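Local coordinates for UPF0135 protein SA1388 (Staphylococcus aureus subsp. aureus, PDB 3LNL), which is of unknown function but, as a NIF3-family protein, binds a dinuclear zinc centre and assembles into a toroidal homohexamer capped by PII-like domains, at residues Met114-Ala117 against Lys118-Leu122; Thr342-Met345 against Asn346-Ile350. The protein carries 2 engineered substitutions. All coordinates share one frame; numbering follows the deposited sequence.

Both contacts are local, each linking side chains three to five residues apart on one helix: contact 1 on helix 112-119 and its C-terminal turn, contact 2 within helix 336-350. Each is partly buried, with one helical face turned inward and another outward. Contact 1 is where a helix stops, so backbone bonds and a glycine turn dominate and the apolar touches are few; the side chain of Leu116 lies about 8 Å from a zinc ion. Contact 2 stays helical throughout and is aromatic, two leucines lying over the rings of Trp347 and Phe348, farther from the metals. The two helices meet directly, Met115 CE packing 3.7 Å from Leu343 CD1.

Contact 1: Met114-Ala117 against Lys118-Leu122; sequences MMLA and KVMGL. Engineered in segment 118-122: Val119 (natural residue Ala).
Ala117 O, in the last turn of helix 112-119, receives the N-H of Leu122 at 3.0 Å, five residues on instead of four, and Gly121 N bonds back to Lys118 O: a Schellman motif that closes the helix after the regular bonds from Lys118, Val119 and Met120 N to Met114, Met115 and Leu116 O. The link from Leu122 is nearly straight at nitrogen (169°). Gly121 turns the chain with phi 77°, a value glycine adopts easily because it has no CB to crowd its own backbone at positive phi. Among the side chains, Met114 and Lys118 run side by side in the same direction, SD lying 3.9 Å from CG of the lysine. The methionine's CG is anti to its backbone nitrogen (chi1 167°), and the bend at chi2 brings SD alongside the lysine stem, while chi3 turns CE away from it; the lysine's apolar stem suits the neighbour while its amine leads outward. Met120 is extended beyond CG and brings its CE to 4.2 Å from Leu116 CB, a flexible apolar chain suited to a buried place. Leu122 CD1 approaches Ala117 CB equally closely, 4.2 Å away, where the small methyl lets the returning chain pass near the helix. The engineered Val119 places CG2 by Met115 O. Leu116, Ala117, Met120 and Leu122 pack on Ile285 of strand 279-285, and Leu122 also reaches strand 240-253. Met114, Ala117 and Lys118 meet Ile125 of strand 125-142, while Lys264 of helix 254-264 hydrogen-bonds Met120 O.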
loop_
_atom_site.group_PDB
_atom_site.type_symbol
_atom_site.label_atom_id
_atom_site.label_comp_id
_atom_site.label_asym_id
_atom_site.label_seq_id
_atom_site.Cartn_x
_atom_site.Cartn_y
_atom_site.Cartn_z
ATOM N N MET B 114 -20.932 24.891 -14.782
ATOM C CA MET B 114 -21.421 26.192 -15.290
ATOM C C MET B 114 -22.675 25.968 -16.119
ATOM O O MET B 114 -23.640 26.712 -15.962
ATOM C CB MET B 114 -20.345 26.916 -16.081
ATOM C CG MET B 114 -20.827 28.102 -16.906
ATOM S SD MET B 114 -21.387 29.394 -15.790
ATOM C CE MET B 114 -19.831 29.984 -15.126
ATOM N N MET B 115 -22.664 24.953 -17.001
ATOM C CA MET B 115 -23.831 24.625 -17.829
ATOM C C MET B 115 -25.057 24.263 -17.013
ATOM O O MET B 115 -26.166 24.751 -17.284
ATOM C CB MET B 115 -23.512 23.468 -18.771
ATOM C CG MET B 115 -22.516 23.847 -19.867
ATOM S SD MET B 115 -21.923 22.374 -20.633
ATOM C CE MET B 115 -20.510 22.976 -21.612
ATOM N N LEU B 116 -24.867 23.423 -16.011
ATOM C CA LEU B 116 -25.951 23.084 -15.092
ATOM C C LEU B 116 -26.531 24.314 -14.388
ATOM O O LEU B 116 -27.734 24.532 -14.397
ATOM C CB LEU B 116 -25.490 22.020 -14.077
ATOM C CG LEU B 116 -25.432 20.613 -14.667
ATOM C CD1 LEU B 116 -24.631 19.692 -13.699
ATOM C CD2 LEU B 116 -26.868 20.050 -14.991
ATOM N N ALA B 117 -25.665 25.158 -13.834
ATOM C CA ALA B 117 -26.107 26.364 -13.141
ATOM C C ALA B 117 -26.893 27.306 -14.053
ATOM O O ALA B 117 -27.972 27.814 -13.677
ATOM C CB ALA B 117 -24.901 27.097 -12.498
ATOM N N LYS B 118 -26.403 27.472 -15.266
ATOM C CA LYS B 118 -27.072 28.297 -16.271
ATOM C C LYS B 118 -28.435 27.736 -16.626
ATOM O O LYS B 118 -29.398 28.468 -16.632
ATOM C CB LYS B 118 -26.184 28.448 -17.524
ATOM C CG LYS B 118 -25.014 29.433 -17.346
ATOM C CD LYS B 118 -25.519 30.873 -17.214
ATOM C CE LYS B 118 -24.402 31.921 -17.297
ATOM N NZ LYS B 118 -24.888 33.223 -16.697
ATOM N N VAL B 119 -28.540 26.418 -16.832
ATOM C CA VAL B 119 -29.836 25.817 -17.150
ATOM C C VAL B 119 -30.832 25.923 -15.978
ATOM O O VAL B 119 -32.033 26.020 -16.160
ATOM C CB VAL B 119 -29.690 24.359 -17.585
ATOM C CG1 VAL B 119 -31.072 23.764 -17.899
ATOM C CG2 VAL B 119 -28.836 24.281 -18.735
ATOM N N MET B 120 -30.311 25.957 -14.769
ATOM C CA MET B 120 -31.129 26.202 -13.584
ATOM C C MET B 120 -31.513 27.643 -13.341
ATOM O O MET B 120 -32.293 27.906 -12.429
ATOM C CB MET B 120 -30.417 25.663 -12.356
ATOM C CG MET B 120 -30.256 24.174 -12.372
ATOM S SD MET B 120 -29.288 23.665 -10.965
ATOM C CE MET B 120 -28.753 22.003 -11.437
ATOM N N GLY B 121 -30.994 28.556 -14.156
ATOM C CA GLY B 121 -31.309 29.982 -14.030
ATOM C C GLY B 121 -30.611 30.692 -12.903
ATOM O O GLY B 121 -31.092 31.701 -12.443
ATOM N N LEU B 122 -29.475 30.158 -12.456
ATOM C CA LEU B 122 -28.795 30.694 -11.279
ATOM C C LEU B 122 -27.911 31.857 -11.658
ATOM O O LEU B 122 -27.582 32.032 -12.838
ATOM C CB LEU B 122 -27.974 29.640 -10.570
ATOM C CG LEU B 122 -28.747 28.360 -10.233
ATOM C CD1 LEU B 122 -27.844 27.335 -9.545
ATOM C CD2 LEU B 122 -30.029 28.661 -9.421
#

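Contact 2: Thr342-Met345 against Asn346-Ile350; sequences TLLM and NWFNI
Leu343 and Trp347 lie side by side, one helical turn apart, with Leu343 CB over the face of the six-membered ring in a CH-pi contact, 4.0 Å from its centroid. The indole owes this position to chi1 -57°, which sets CG beside the backbone nitrogen, and chi2 -28°, which lays the ring back along the preceding turn. Leu343 O sits 3.3 Å above the ring plane, offset toward the rim, while also accepting the N-H of Trp347. Leu344 serves both aromatics. With CG anti to the backbone nitrogen (chi1 -167°), it lies over the face of Phe348, CG 3.9 Å from the ring centroid. Its CD1 comes 3.5 Å from Phe348 CE2 and 3.6 Å from Trp347 CE3, so this one methyl touches both rings. Polar Asn346 and Asn349 suit the exposed side. Thr342 OG1 bonds back to Glu338 O, a common way for a helical threonine to satisfy its hydroxyl. Inward, Leu344, Trp347 and Phe348 pack against helix 7-17, where Trp347 stacks on His17, and Val357 of strand 357-359 meets Leu344 and Phe348.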
loop_
_atom_site.group_PDB
_atom_site.type_symbol
_atom_site.label_atom_id
_atom_site.label_comp_id
_atom_site.label_asym_id
_atom_site.label_seq_id
_atom_site.Cartn_x
_atom_site.Cartn_y
_atom_site.Cartn_z
ATOM N N THR B 342 -22.527 24.529 -28.360
ATOM C CA THR B 342 -22.474 25.991 -28.393
ATOM C C THR B 342 -21.023 26.497 -28.263
ATOM O O THR B 342 -20.546 27.308 -29.062
ATOM C CB THR B 342 -23.381 26.600 -27.297
ATOM O OG1 THR B 342 -24.708 26.206 -27.581
ATOM C CG2 THR B 342 -23.254 28.206 -27.235
ATOM N N LEU B 343 -20.313 25.971 -27.291
ATOM C CA LEU B 343 -18.905 26.326 -27.130
ATOM C C LEU B 343 -18.130 26.088 -28.434
ATOM O O LEU B 343 -17.437 26.971 -28.931
ATOM C CB LEU B 343 -18.267 25.535 -26.002
ATOM C CG LEU B 343 -18.698 25.859 -24.561
ATOM C CD1 LEU B 343 -18.058 24.880 -23.618
ATOM C CD2 LEU B 343 -18.387 27.341 -24.152
ATOM N N LEU B 344 -18.237 24.886 -28.974
ATOM C CA LEU B 344 -17.430 24.519 -30.137
ATOM C C LEU B 344 -17.768 25.355 -31.371
ATOM O O LEU B 344 -16.868 25.738 -32.136
ATOM C CB LEU B 344 -17.560 23.033 -30.445
ATOM C CG LEU B 344 -16.536 22.473 -31.445
ATOM C CD1 LEU B 344 -15.052 22.745 -31.098
ATOM C CD2 LEU B 344 -16.732 20.923 -31.599
ATOM N N MET B 345 -19.050 25.632 -31.566
ATOM C CA MET B 345 -19.484 26.515 -32.648
ATOM C C MET B 345 -18.833 27.888 -32.524
ATOM O O MET B 345 -18.413 28.478 -33.520
ATOM C CB MET B 345 -20.999 26.670 -32.632
ATOM C CG MET B 345 -21.714 25.425 -33.059
ATOM S SD MET B 345 -23.443 25.685 -33.452
ATOM C CE MET B 345 -24.040 26.688 -32.053
ATOM N N ASN B 346 -18.753 28.378 -31.297
ATOM C CA ASN B 346 -18.101 29.657 -31.019
ATOM C C ASN B 346 -16.600 29.606 -31.276
ATOM O O ASN B 346 -16.040 30.506 -31.919
ATOM C CB ASN B 346 -18.327 30.080 -29.559
ATOM C CG ASN B 346 -17.725 31.440 -29.277
ATOM O OD1 ASN B 346 -17.893 32.375 -30.086
ATOM N ND2 ASN B 346 -16.963 31.562 -28.174
ATOM N N TRP B 347 -15.941 28.560 -30.772
ATOM C CA TRP B 347 -14.500 28.408 -31.018
ATOM C C TRP B 347 -14.201 28.295 -32.519
ATOM O O TRP B 347 -13.201 28.874 -33.027
ATOM C CB TRP B 347 -13.927 27.190 -30.286
ATOM C CG TRP B 347 -14.143 27.219 -28.836
ATOM C CD1 TRP B 347 -14.279 28.332 -28.041
ATOM C CD2 TRP B 347 -14.249 26.081 -27.960
ATOM N NE1 TRP B 347 -14.510 27.935 -26.735
ATOM C CE2 TRP B 347 -14.473 26.573 -26.657
ATOM C CE3 TRP B 347 -14.198 24.702 -28.158
ATOM C CZ2 TRP B 347 -14.637 25.733 -25.561
ATOM C CZ3 TRP B 347 -14.377 23.866 -27.081
ATOM C CH2 TRP B 347 -14.586 24.391 -25.783
ATOM N N PHE B 348 -15.063 27.574 -33.241
ATOM C CA PHE B 348 -14.897 27.436 -34.674
ATOM C C PHE B 348 -15.124 28.783 -35.400
ATOM O O PHE B 348 -14.461 29.049 -36.380
ATOM C CB PHE B 348 -15.870 26.417 -35.266
ATOM C CG PHE B 348 -15.472 24.945 -35.098
ATOM C CD1 PHE B 348 -16.368 23.946 -35.524
ATOM C CD2 PHE B 348 -14.254 24.555 -34.541
ATOM C CE1 PHE B 348 -16.043 22.584 -35.395
ATOM C CE2 PHE B 348 -13.917 23.194 -34.397
ATOM C CZ PHE B 348 -14.822 22.213 -34.810
ATOM N N ASN B 349 -16.092 29.574 -34.938
ATOM C CA ASN B 349 -16.350 30.883 -35.519
ATOM C C ASN B 349 -15.083 31.734 -35.414
ATOM O O ASN B 349 -14.576 32.211 -36.402
ATOM C CB ASN B 349 -17.507 31.596 -34.830
ATOM C CG ASN B 349 -17.727 32.993 -35.407
ATOM O OD1 ASN B 349 -18.081 33.109 -36.570
ATOM N ND2 ASN B 349 -17.517 34.044 -34.607
ATOM N N ILE B 350 -14.541 31.838 -34.216
ATOM C CA ILE B 350 -13.283 32.535 -34.007
ATOM C C ILE B 350 -12.213 32.090 -34.991
ATOM O O ILE B 350 -11.516 32.902 -35.522
ATOM C CB ILE B 350 -12.731 32.358 -32.574
ATOM C CG1 ILE B 350 -13.727 32.835 -31.550
ATOM C CG2 ILE B 350 -11.382 33.101 -32.421
ATOM C CD1 ILE B 350 -14.056 34.269 -31.562
#